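Glycosyl hydrolase family 26 (PDB 4ZXO) probably hydrolyses internal beta-1,4-mannosidic bonds of galactomannan as a GH26 beta-mannanase of Bacteroides ovatus. Local coordinates at residues C179-R189 / E221-I229. Sequence-based numbering, arbitrary orientation. Where two conformers were deposited one is given.
Sequences CSSEQYKTLWR and ERYPGDDII. With PO4 (phosphate ion), chain C.
Pro224 and Ile229 press on the same face of the Trp188 indole, each over a different ring. Pro224 is the bump here: its CB and CG nestle against Trp188 CB and the indole face. Its CG sits 3.9 Å from the centroid of the Trp188 five-membered ring. Ile229 CD1 lies 3.7 Å from that of the Trp188 six-membered ring. Both are CH-pi contacts. Ile228 widens this patch, its CD1 meeting Arg189 CG at 3.7 Å. Trp188 NE1 donates to Tyr184 OH at 2.9 Å, close to the ring plane, which helps hold the indole in place. That hydroxyl also bonds to Trp164 O.

At the other end, the aliphatic part of Arg222 fills the groove between Ser181 and the Tyr184 ring, with CG near Ser181 OG and CB near Tyr184 CD2. Its extended chain (chi2 -172°, chi3 172°) carries the guanidinium past Ser181, one face resting on the Ser180-Ser181 peptide. Arg222 NH1 and NH2 both bond Cys179 O, each at 3.0 Å. Arg222 NE also bonds Glu221 OE1 at 3.3 Å, part of a salt bridge. A leucine here would probably leave Cys179 O without these two donors and Glu221 without its salt-bridge mate.

Within the TIM-barrel fold, the contact joins helix 181-197 to the loop between helix 216-219 and strand 231-235. Strand 203-207 packs against it through Leu205, which touches Trp188 and Ile228.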
# COMPACT_ATOMS: atom_id res chain seq x y z
N CYS A 179 -12.82 12.11 -13.70
CA CYS A 179 -13.89 12.45 -12.75
C CYS A 179 -13.57 13.77 -12.10
O CYS A 179 -12.42 14.22 -12.17
CB CYS A 179 -14.07 11.35 -11.67
SG CYS A 179 -12.56 11.05 -10.63
N SER A 180 -14.55 14.37 -11.47
CA SER A 180 -14.32 15.62 -10.71
C SER A 180 -13.78 15.32 -9.33
O SER A 180 -13.83 14.16 -8.85
CB SER A 180 -15.63 16.40 -10.57
OG SER A 180 -16.53 15.74 -9.68
N SER A 181 -13.30 16.36 -8.68
CA SER A 181 -12.82 16.24 -7.31
C SER A 181 -13.92 15.73 -6.37
O SER A 181 -13.66 14.89 -5.52
CB SER A 181 -12.29 17.58 -6.83
OG SER A 181 -11.85 17.49 -5.50
N GLU A 182 -15.14 16.23 -6.52
CA GLU A 182 -16.23 15.81 -5.67
C GLU A 182 -16.66 14.39 -5.95
O GLU A 182 -16.98 13.65 -5.00
CB GLU A 182 -17.43 16.77 -5.82
CG GLU A 182 -17.17 18.06 -5.03
CD GLU A 182 -16.68 17.84 -3.55
OE1 GLU A 182 -17.31 17.08 -2.76
OE2 GLU A 182 -15.63 18.46 -3.17
N GLN A 183 -16.69 14.01 -7.22
CA GLN A 183 -16.99 12.63 -7.56
C GLN A 183 -15.96 11.67 -6.94
O GLN A 183 -16.30 10.61 -6.37
CB GLN A 183 -17.01 12.44 -9.07
CG GLN A 183 -18.30 13.02 -9.69
CD GLN A 183 -18.25 13.05 -11.21
OE1 GLN A 183 -17.18 13.15 -11.83
NE2 GLN A 183 -19.41 12.96 -11.82
N TYR A 184 -14.67 12.02 -7.08
CA TYR A 184 -13.61 11.19 -6.51
C TYR A 184 -13.77 11.06 -4.97
O TYR A 184 -13.62 9.97 -4.39
CB TYR A 184 -12.24 11.77 -6.87
CG TYR A 184 -11.12 10.95 -6.29
CD1 TYR A 184 -10.65 9.77 -6.90
CD2 TYR A 184 -10.53 11.36 -5.08
CE1 TYR A 184 -9.61 9.00 -6.31
CE2 TYR A 184 -9.52 10.59 -4.50
CZ TYR A 184 -9.06 9.44 -5.15
OH TYR A 184 -8.08 8.72 -4.51
N LYS A 185 -14.03 12.20 -4.31
CA LYS A 185 -14.21 12.14 -2.85
C LYS A 185 -15.39 11.27 -2.52
O LYS A 185 -15.37 10.61 -1.50
CB LYS A 185 -14.41 13.53 -2.23
CG LYS A 185 -13.16 14.41 -2.32
CD LYS A 185 -13.42 15.81 -1.82
CE LYS A 185 -12.25 16.67 -2.14
NZ LYS A 185 -12.57 18.12 -1.75
N THR A 186 -16.44 11.27 -3.37
CA THR A 186 -17.60 10.41 -3.12
C THR A 186 -17.23 8.93 -3.21
O THR A 186 -17.78 8.13 -2.43
CB THR A 186 -18.73 10.73 -4.09
OG1 THR A 186 -19.06 12.10 -3.93
CG2 THR A 186 -19.97 9.88 -3.81
N LEU A 187 -16.29 8.56 -4.08
CA LEU A 187 -15.82 7.16 -4.09
C LEU A 187 -15.31 6.76 -2.72
O LEU A 187 -15.61 5.69 -2.22
CB LEU A 187 -14.67 6.92 -5.06
CG LEU A 187 -15.03 6.79 -6.52
CD1 LEU A 187 -13.75 6.66 -7.33
CD2 LEU A 187 -15.98 5.63 -6.72
N TRP A 188 -14.51 7.63 -2.14
CA TRP A 188 -13.99 7.38 -0.83
C TRP A 188 -15.08 7.33 0.22
O TRP A 188 -15.06 6.42 1.07
CB TRP A 188 -13.01 8.46 -0.45
CG TRP A 188 -11.59 8.20 -0.96
CD1 TRP A 188 -10.97 8.79 -2.02
CD2 TRP A 188 -10.66 7.28 -0.39
NE1 TRP A 188 -9.68 8.30 -2.14
CE2 TRP A 188 -9.46 7.40 -1.14
CE3 TRP A 188 -10.70 6.38 0.69
CZ2 TRP A 188 -8.33 6.63 -0.86
CZ3 TRP A 188 -9.55 5.63 0.98
CH2 TRP A 188 -8.38 5.76 0.22
N ARG A 189 -16.04 8.24 0.17
CA ARG A 189 -17.12 8.18 1.13
C ARG A 189 -17.96 6.91 1.01
O ARG A 189 -18.31 6.29 2.04
CB ARG A 189 -17.98 9.42 0.99
CG ARG A 189 -17.23 10.66 1.52
CD ARG A 189 -18.19 11.77 1.91
NE ARG A 189 -19.03 12.10 0.78
CZ ARG A 189 -18.74 12.99 -0.18
NH1 ARG A 189 -19.63 13.16 -1.15
NH2 ARG A 189 -17.61 13.74 -0.14
N GLU A 221 -6.04 18.34 -3.03
CA GLU A 221 -7.21 18.83 -3.77
C GLU A 221 -8.35 17.80 -3.79
O GLU A 221 -9.52 18.16 -3.72
CB GLU A 221 -6.81 19.15 -5.22
CG GLU A 221 -7.92 19.83 -6.00
CD GLU A 221 -8.22 19.27 -7.39
OE1 GLU A 221 -7.85 18.14 -7.80
OE2 GLU A 221 -8.86 20.04 -8.10
N ARG A 222 -7.99 16.51 -3.88
CA ARG A 222 -9.02 15.46 -3.92
C ARG A 222 -9.08 14.62 -2.63
O ARG A 222 -9.53 13.43 -2.63
CB ARG A 222 -8.78 14.56 -5.14
CG ARG A 222 -9.02 15.32 -6.41
CD ARG A 222 -9.00 14.49 -7.69
NE ARG A 222 -9.44 15.42 -8.74
CZ ARG A 222 -10.11 15.06 -9.83
NH1 ARG A 222 -10.41 13.76 -10.05
NH2 ARG A 222 -10.51 16.00 -10.70
N TYR A 223 -8.61 15.21 -1.54
CA TYR A 223 -8.56 14.53 -0.26
C TYR A 223 -9.95 14.46 0.36
O TYR A 223 -10.60 15.51 0.54
CB TYR A 223 -7.62 15.31 0.66
CG TYR A 223 -7.39 14.75 2.03
CD1 TYR A 223 -6.65 13.60 2.24
CD2 TYR A 223 -7.82 15.44 3.14
CE1 TYR A 223 -6.44 13.11 3.48
CE2 TYR A 223 -7.57 14.98 4.44
CZ TYR A 223 -6.88 13.82 4.59
OH TYR A 223 -6.64 13.39 5.89
N PRO A 224 -10.40 13.23 0.73
CA PRO A 224 -11.78 13.08 1.20
C PRO A 224 -11.97 13.45 2.68
O PRO A 224 -13.09 13.45 3.17
CB PRO A 224 -12.08 11.60 0.95
CG PRO A 224 -10.68 10.93 1.16
CD PRO A 224 -9.73 11.92 0.51
N GLY A 225 -10.90 13.76 3.40
CA GLY A 225 -11.06 14.27 4.74
C GLY A 225 -10.40 13.47 5.86
O GLY A 225 -10.15 12.26 5.74
N ASP A 226 -10.11 14.19 6.93
CA ASP A 226 -9.41 13.62 8.07
C ASP A 226 -10.18 12.53 8.78
O ASP A 226 -9.60 11.71 9.52
CB ASP A 226 -9.06 14.71 9.08
CG ASP A 226 -8.00 15.64 8.57
OD1 ASP A 226 -7.19 15.27 7.70
OD2 ASP A 226 -7.92 16.74 9.11
N ASP A 227 -11.50 12.56 8.62
CA ASP A 227 -12.36 11.56 9.25
C ASP A 227 -12.40 10.23 8.46
O ASP A 227 -13.00 9.23 8.91
CB ASP A 227 -13.77 12.14 9.38
CG ASP A 227 -14.39 12.51 8.03
OD1 ASP A 227 -13.67 13.00 7.11
OD2 ASP A 227 -15.61 12.33 7.90
N ILE A 228 -11.80 10.22 7.27
CA ILE A 228 -11.78 9.02 6.43
C ILE A 228 -10.36 8.47 6.33
O ILE A 228 -10.15 7.26 6.47
CB ILE A 228 -12.34 9.36 5.01
CG1 ILE A 228 -13.85 9.62 5.13
CG2 ILE A 228 -12.08 8.23 4.03
CD1 ILE A 228 -14.48 10.14 3.87
N ILE A 229 -9.39 9.34 6.09
CA ILE A 229 -8.02 8.91 5.79
C ILE A 229 -7.23 8.79 7.09
O ILE A 229 -7.32 9.65 7.96
CB ILE A 229 -7.31 9.88 4.83
CG1 ILE A 229 -8.06 9.92 3.46
CG2 ILE A 229 -5.84 9.45 4.64
CD1 ILE A 229 -8.13 8.51 2.74
P PO4 C . -19.17 13.29 -16.02
O1 PO4 C . -18.10 14.33 -16.20
O2 PO4 C . -19.79 13.47 -14.68
O3 PO4 C . -20.28 13.54 -17.10
O4 PO4 C . -18.49 11.97 -16.24
O HOH W 1 -10.69 20.36 -3.12
O HOH W 2 -15.50 14.06 1.31